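Local coordinates for Tle cognate immunity protein 4 C-terminal domain-containing protein (Pseudomonas aeruginosa PAO1, PDB 4R1D) that binds the lipase effector Tle4 of the H2 type VI secretion system as its cognate immunity protein, protecting the producing cell from its own toxin, at the interface of chains B and A. Residues are numbered along the deposited sequence; one frame, centred on the assembly and turned at random. Chains: chain A, Uncharacterized protein; chain B, Uncharacterized protein.

The interface of chains B and A. Residues chain B 396-399; chain A 31, 33, 92, 95, 110-115, 118, 121-122, 125.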
# COMPACT_ATOMS: atom_id res chain seq x y z
N LEU B 396 -24.04 8.38 -5.28
CA LEU B 396 -22.72 8.68 -4.73
C LEU B 396 -22.46 10.17 -4.53
O LEU B 396 -23.07 11.02 -5.17
CB LEU B 396 -21.63 8.09 -5.63
CG LEU B 396 -21.69 6.57 -5.78
CD1 LEU B 396 -20.61 6.11 -6.75
CD2 LEU B 396 -21.53 5.88 -4.42
N ARG B 397 -21.53 10.49 -3.63
CA ARG B 397 -21.16 11.88 -3.38
C ARG B 397 -20.11 12.35 -4.37
O ARG B 397 -19.96 13.54 -4.61
CB ARG B 397 -20.61 12.06 -1.96
CG ARG B 397 -21.60 11.71 -0.87
CD ARG B 397 -21.22 12.41 0.42
NE ARG B 397 -19.92 12.00 0.94
CZ ARG B 397 -19.25 12.67 1.86
NH1 ARG B 397 -19.75 13.81 2.35
NH2 ARG B 397 -18.06 12.24 2.28
N VAL B 398 -19.38 11.39 -4.93
CA VAL B 398 -18.31 11.72 -5.85
C VAL B 398 -18.36 10.75 -7.03
O VAL B 398 -18.55 9.54 -6.84
CB VAL B 398 -16.93 11.66 -5.15
CG1 VAL B 398 -16.68 10.28 -4.54
CG2 VAL B 398 -15.80 12.03 -6.12
N GLY B 399 -18.22 11.28 -8.23
CA GLY B 399 -18.22 10.47 -9.43
C GLY B 399 -16.90 9.74 -9.54
O GLY B 399 -15.85 10.33 -9.32
N TRP A 31 -20.95 6.33 3.12
CA TRP A 31 -20.62 6.63 1.74
C TRP A 31 -19.11 6.47 1.54
O TRP A 31 -18.49 7.20 0.78
CB TRP A 31 -21.12 8.02 1.33
CG TRP A 31 -22.63 8.12 1.44
CD1 TRP A 31 -23.34 8.71 2.45
CD2 TRP A 31 -23.59 7.61 0.52
NE1 TRP A 31 -24.69 8.58 2.22
CE2 TRP A 31 -24.87 7.91 1.04
CE3 TRP A 31 -23.50 6.91 -0.69
CZ2 TRP A 31 -26.05 7.55 0.38
CZ3 TRP A 31 -24.67 6.55 -1.34
CH2 TRP A 31 -25.93 6.87 -0.80
N ASP A 33 -16.55 6.89 3.55
CA ASP A 33 -15.63 7.70 4.35
C ASP A 33 -15.88 7.52 5.85
O ASP A 33 -17.02 7.43 6.28
CB ASP A 33 -15.80 9.18 3.97
CG ASP A 33 -15.42 9.45 2.52
OD1 ASP A 33 -14.38 8.92 2.07
OD2 ASP A 33 -16.16 10.18 1.83
N THR A 92 -13.17 17.61 -8.07
CA THR A 92 -13.55 17.16 -6.74
C THR A 92 -13.11 18.12 -5.64
O THR A 92 -12.03 18.72 -5.71
CB THR A 92 -13.00 15.75 -6.40
OG1 THR A 92 -11.57 15.77 -6.41
CG2 THR A 92 -13.52 14.72 -7.41
N LEU A 95 -14.85 17.72 1.39
CA LEU A 95 -15.87 18.24 2.29
C LEU A 95 -15.63 17.63 3.67
O LEU A 95 -15.80 16.43 3.87
CB LEU A 95 -17.26 17.89 1.79
CG LEU A 95 -18.42 18.29 2.72
CD1 LEU A 95 -18.37 19.78 3.01
CD2 LEU A 95 -19.75 17.88 2.13
N TRP A 110 -16.60 13.75 9.73
CA TRP A 110 -16.90 12.88 8.61
C TRP A 110 -16.42 13.58 7.34
O TRP A 110 -17.09 14.46 6.81
CB TRP A 110 -18.39 12.58 8.54
CG TRP A 110 -18.76 11.71 7.36
CD1 TRP A 110 -18.17 10.53 6.98
CD2 TRP A 110 -19.82 11.95 6.42
NE1 TRP A 110 -18.79 10.02 5.85
CE2 TRP A 110 -19.80 10.87 5.49
CE3 TRP A 110 -20.77 12.96 6.27
CZ2 TRP A 110 -20.71 10.79 4.44
CZ3 TRP A 110 -21.68 12.87 5.21
CH2 TRP A 110 -21.64 11.79 4.32
N LYS A 111 -15.23 13.20 6.88
CA LYS A 111 -14.57 13.94 5.82
C LYS A 111 -14.35 13.07 4.60
O LYS A 111 -13.91 11.93 4.71
CB LYS A 111 -13.23 14.49 6.30
CG LYS A 111 -12.42 15.22 5.22
CD LYS A 111 -11.07 15.68 5.76
CE LYS A 111 -10.20 14.51 6.16
NZ LYS A 111 -8.83 14.94 6.57
N GLY A 112 -14.65 13.61 3.42
CA GLY A 112 -14.42 12.86 2.21
C GLY A 112 -14.56 13.71 0.98
O GLY A 112 -14.94 14.88 1.05
N LYS A 113 -14.24 13.13 -0.18
CA LYS A 113 -14.31 13.89 -1.42
C LYS A 113 -15.72 13.95 -1.98
O LYS A 113 -16.50 13.00 -1.84
CB LYS A 113 -13.34 13.31 -2.45
CG LYS A 113 -11.89 13.50 -2.06
CD LYS A 113 -10.94 13.03 -3.13
CE LYS A 113 -10.56 11.58 -2.91
NZ LYS A 113 -9.42 11.20 -3.79
N VAL A 114 -16.04 15.08 -2.61
CA VAL A 114 -17.35 15.30 -3.20
C VAL A 114 -17.14 15.88 -4.61
O VAL A 114 -16.26 16.70 -4.82
CB VAL A 114 -18.16 16.28 -2.33
CG1 VAL A 114 -19.33 16.86 -3.10
CG2 VAL A 114 -18.61 15.59 -1.04
N SER A 115 -17.95 15.45 -5.57
CA SER A 115 -17.81 15.99 -6.92
C SER A 115 -18.35 17.42 -6.99
O SER A 115 -19.37 17.74 -6.40
CB SER A 115 -18.50 15.10 -7.96
OG SER A 115 -17.66 14.03 -8.36
N ARG A 118 -21.76 17.52 -7.94
CA ARG A 118 -22.65 16.84 -7.01
C ARG A 118 -22.78 17.57 -5.67
O ARG A 118 -23.25 16.99 -4.69
CB ARG A 118 -22.17 15.41 -6.76
CG ARG A 118 -22.19 14.56 -8.01
CD ARG A 118 -21.91 13.11 -7.70
NE ARG A 118 -21.63 12.37 -8.92
CZ ARG A 118 -22.03 11.13 -9.15
NH1 ARG A 118 -22.74 10.48 -8.24
NH2 ARG A 118 -21.71 10.54 -10.30
N HIS A 121 -26.17 17.74 -3.76
CA HIS A 121 -26.52 16.42 -3.27
C HIS A 121 -25.75 16.08 -2.00
O HIS A 121 -26.32 15.59 -1.02
CB HIS A 121 -26.26 15.35 -4.33
CG HIS A 121 -26.53 13.96 -3.85
ND1 HIS A 121 -27.77 13.56 -3.40
CD2 HIS A 121 -25.71 12.89 -3.71
CE1 HIS A 121 -27.71 12.29 -3.03
NE2 HIS A 121 -26.47 11.86 -3.21
N ALA A 122 -24.45 16.34 -2.01
CA ALA A 122 -23.63 16.14 -0.81
C ALA A 122 -24.18 16.96 0.36
O ALA A 122 -24.27 16.47 1.49
CB ALA A 122 -22.19 16.53 -1.09
N ILE A 125 -27.19 15.34 1.95
CA ILE A 125 -26.80 14.19 2.75
C ILE A 125 -26.34 14.61 4.15
O ILE A 125 -26.73 14.00 5.15
CB ILE A 125 -25.72 13.33 2.05
CG1 ILE A 125 -26.32 12.59 0.85
CG2 ILE A 125 -25.12 12.33 3.02
CD1 ILE A 125 -25.28 11.91 -0.03
O HOH W 1 -22.46 14.81 2.66
O HOH W 2 -18.06 14.79 4.23
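B:Arg397, on a loop of the lipase Tle4 just ahead of helix 400-421, is the plug of this interface: it buries 213 Å² against the immunity protein Tli4, in a pocket formed by strands 33-38, 92-100 and 107-115 and helix 119-132. From CB, which skirts the CG2 methyl of A:Val114, the chain runs to CG, anti to the carbonyl carbon and beside the backbone N. B:Arg397 CG passes 3.8 Å from A:Ile125 CD1, the two side chains crossing obliquely. CD touches both that methyl and CH2 of A:Trp110, and a bend at chi3 (-63°) lays the guanidinium over the indole. The planes are 13° apart, with B:Arg397 CZ 3.5 Å from A:Trp110 CZ2 and NH1 above the six-membered ring in a cation-pi contact. A:Val114 CG2 covers the rim of the opposite face, so the flat group is sandwiched. At the tip, B:Arg397 NH2 makes a salt bridge to A:Asp33 OD2 at 2.8 Å. OD2 lies in the guanidinium plane and accepts with its anti lone pair, the one away from OD1, although the two planes are twisted 63° apart. NH1 turns to two waters: one carries it to the main-chain oxygen of A:Ala122, the other to those of A:Leu95 and A:Trp110. The carboxylate, and the carbonyls reached through water, should suit the guanidinium's positive charge.

The backbone around this arginine docks on the end of strand 107-115. A:Ser115 N meets the B:Arg397 O lone pair at 2.9 Å, nearly straight, and A:Ser115 OG accepts an equally straight hydrogen bond from B:Gly399 N at 2.8 Å. A:Arg118, extended from CG to NE, brings A:Arg118 NH1 to B:Leu396 O at 3.1 Å from above the carbonyl plane, while its guanidinium face lies against B:Gly399 N. B:Val398 CG2 touches the A:Thr92 methyl, CG2. Side-chain anchor and backbone clasp together fix this Tle4 loop on Tli4, contributing to the complex through which the immunity protein provides self-protection.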